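Local coordinates for protein Ton_1535 (PDB 3ZPJ) that is of unknown function but folds into an all-helical solenoid of stacked antiparallel helices, containing an unusual left-handed helical turn, at residues 153-156 with 157-161. Residues are numbered along the deposited sequence; the frame is centred on the assembly and turned at random.
Sequences HKVD and GILRI
Val155 and Leu159 lie one helical turn apart and leave the same face of the helix, with Leu159 CD1 alongside Val155 CG1. Leu159 can be followed outward from its backbone. Its CB lies 3.7 Å from Val155 O; CG, placed anti to the carbonyl carbon (chi1 -71°), leans back over the preceding turn and comes within 3.4 Å of that same oxygen; the tip CD1 then meets Val155 CG1 at 3.9 Å. The methyl is carried past the carbonyl and onto the valine branch, so the pair forms a short apolar ridge, to which Leu191 adds its side chain. A branched valine and a longer leucine suit this place because one offers a methyl near the backbone and the other reaches it. Ile158 CG1 likewise passes its own i-4 carbonyl oxygen, Lys154 O, at 3.1 Å, but the side chain then packs against Phe141, Ile144 and Ile145 of helix 130-146. The backbone is held by hydrogen bonds from Ile158 N to Lys154 O (3.0 Å), Leu159 N to Val155 O (3.0 Å) and Arg160 N to Asp156 O (3.1 Å). Lys154 extends its chain, chi2 to chi4 all near 180°, and its NZ hydrogen-bonds to Ile145 O, near the end of helix 130-146. This is regular alpha-helical i to i+4 packing, here in helix 151-170 of an alpha-solenoid, whose apolar side chains meet the neighbouring helices 130-146 and 174-190.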
loop_
_atom_site.group_PDB
_atom_site.type_symbol
_atom_site.label_atom_id
_atom_site.label_comp_id
_atom_site.label_asym_id
_atom_site.label_seq_id
_atom_site.Cartn_x
_atom_site.Cartn_y
_atom_site.Cartn_z
ATOM N N HIS A 153 15.468 15.614 20.420
ATOM C CA HIS A 153 16.034 15.726 19.069
ATOM C C HIS A 153 15.769 14.464 18.266
ATOM O O HIS A 153 15.616 14.506 17.044
ATOM C CB HIS A 153 17.534 16.007 19.141
ATOM C CG HIS A 153 17.910 16.943 20.249
ATOM N ND1 HIS A 153 18.389 16.505 21.465
ATOM C CD2 HIS A 153 17.835 18.293 20.335
ATOM C CE1 HIS A 153 18.615 17.547 22.245
ATOM N NE2 HIS A 153 18.285 18.642 21.586
ATOM N N LYS A 154 15.707 13.336 18.961
ATOM C CA LYS A 154 15.401 12.073 18.307
ATOM C C LYS A 154 13.948 12.049 17.883
ATOM O O LYS A 154 13.607 11.438 16.874
ATOM C CB LYS A 154 15.683 10.874 19.222
ATOM C CG LYS A 154 17.130 10.768 19.749
ATOM C CD LYS A 154 17.282 9.418 20.439
ATOM C CE LYS A 154 18.563 9.252 21.170
ATOM N NZ LYS A 154 18.590 7.895 21.813
ATOM N N VAL A 155 13.090 12.721 18.645
ATOM C CA VAL A 155 11.647 12.618 18.414
ATOM C C VAL A 155 11.215 13.075 17.023
ATOM O O VAL A 155 10.548 12.328 16.307
ATOM C CB VAL A 155 10.813 13.318 19.510
ATOM C CG1 VAL A 155 9.404 13.608 19.010
ATOM C CG2 VAL A 155 10.755 12.442 20.752
ATOM N N ASP A 156 11.608 14.280 16.624
ATOM C CA ASP A 156 11.219 14.773 15.305
ATOM C C ASP A 156 11.785 13.926 14.167
ATOM O O ASP A 156 11.108 13.681 13.181
ATOM C CB ASP A 156 11.600 16.235 15.130
ATOM C CG ASP A 156 10.795 17.165 16.036
ATOM O OD1 ASP A 156 10.057 16.664 16.916
ATOM O OD2 ASP A 156 10.911 18.403 15.873
ATOM N N GLY A 157 13.023 13.467 14.318
ATOM C CA GLY A 157 13.623 12.601 13.320
ATOM C C GLY A 157 12.815 11.322 13.115
ATOM O O GLY A 157 12.508 10.945 11.987
ATOM N N ILE A 158 12.469 10.659 14.213
ATOM C CA ILE A 158 11.723 9.418 14.149
ATOM C C ILE A 158 10.295 9.597 13.594
ATOM O O ILE A 158 9.817 8.750 12.851
ATOM C CB ILE A 158 11.746 8.721 15.514
ATOM C CG1 ILE A 158 13.203 8.493 15.907
ATOM C CG2 ILE A 158 11.040 7.384 15.446
ATOM C CD1 ILE A 158 13.417 7.752 17.189
ATOM N N LEU A 159 9.629 10.704 13.923
ATOM C CA LEU A 159 8.284 10.962 13.388
ATOM C C LEU A 159 8.355 11.155 11.882
ATOM O O LEU A 159 7.433 10.778 11.138
ATOM C CB LEU A 159 7.630 12.182 14.062
ATOM C CG LEU A 159 7.216 11.965 15.519
ATOM C CD1 LEU A 159 6.761 13.240 16.185
ATOM C CD2 LEU A 159 6.116 10.907 15.585
ATOM N N ARG A 160 9.461 11.729 11.413
ATOM C CA ARG A 160 9.621 11.890 9.974
ATOM C C ARG A 160 9.782 10.522 9.260
ATOM O O ARG A 160 9.335 10.334 8.141
ATOM C CB ARG A 160 10.764 12.843 9.665
ATOM C CG ARG A 160 11.034 13.031 8.184
ATOM C CD ARG A 160 9.960 13.867 7.525
ATOM N NE ARG A 160 10.299 14.151 6.129
ATOM C CZ ARG A 160 9.425 14.532 5.205
ATOM N NH1 ARG A 160 8.150 14.680 5.523
ATOM N NH2 ARG A 160 9.828 14.767 3.967
ATOM N N ILE A 161 10.418 9.566 9.919
ATOM C CA ILE A 161 10.500 8.212 9.379
ATOM C C ILE A 161 9.085 7.636 9.300
ATOM O O ILE A 161 8.713 7.056 8.293
ATOM C CB ILE A 161 11.350 7.343 10.276
ATOM C CG1 ILE A 161 12.771 7.917 10.321
ATOM C CG2 ILE A 161 11.379 5.906 9.774
ATOM C CD1 ILE A 161 13.753 6.978 11.001
#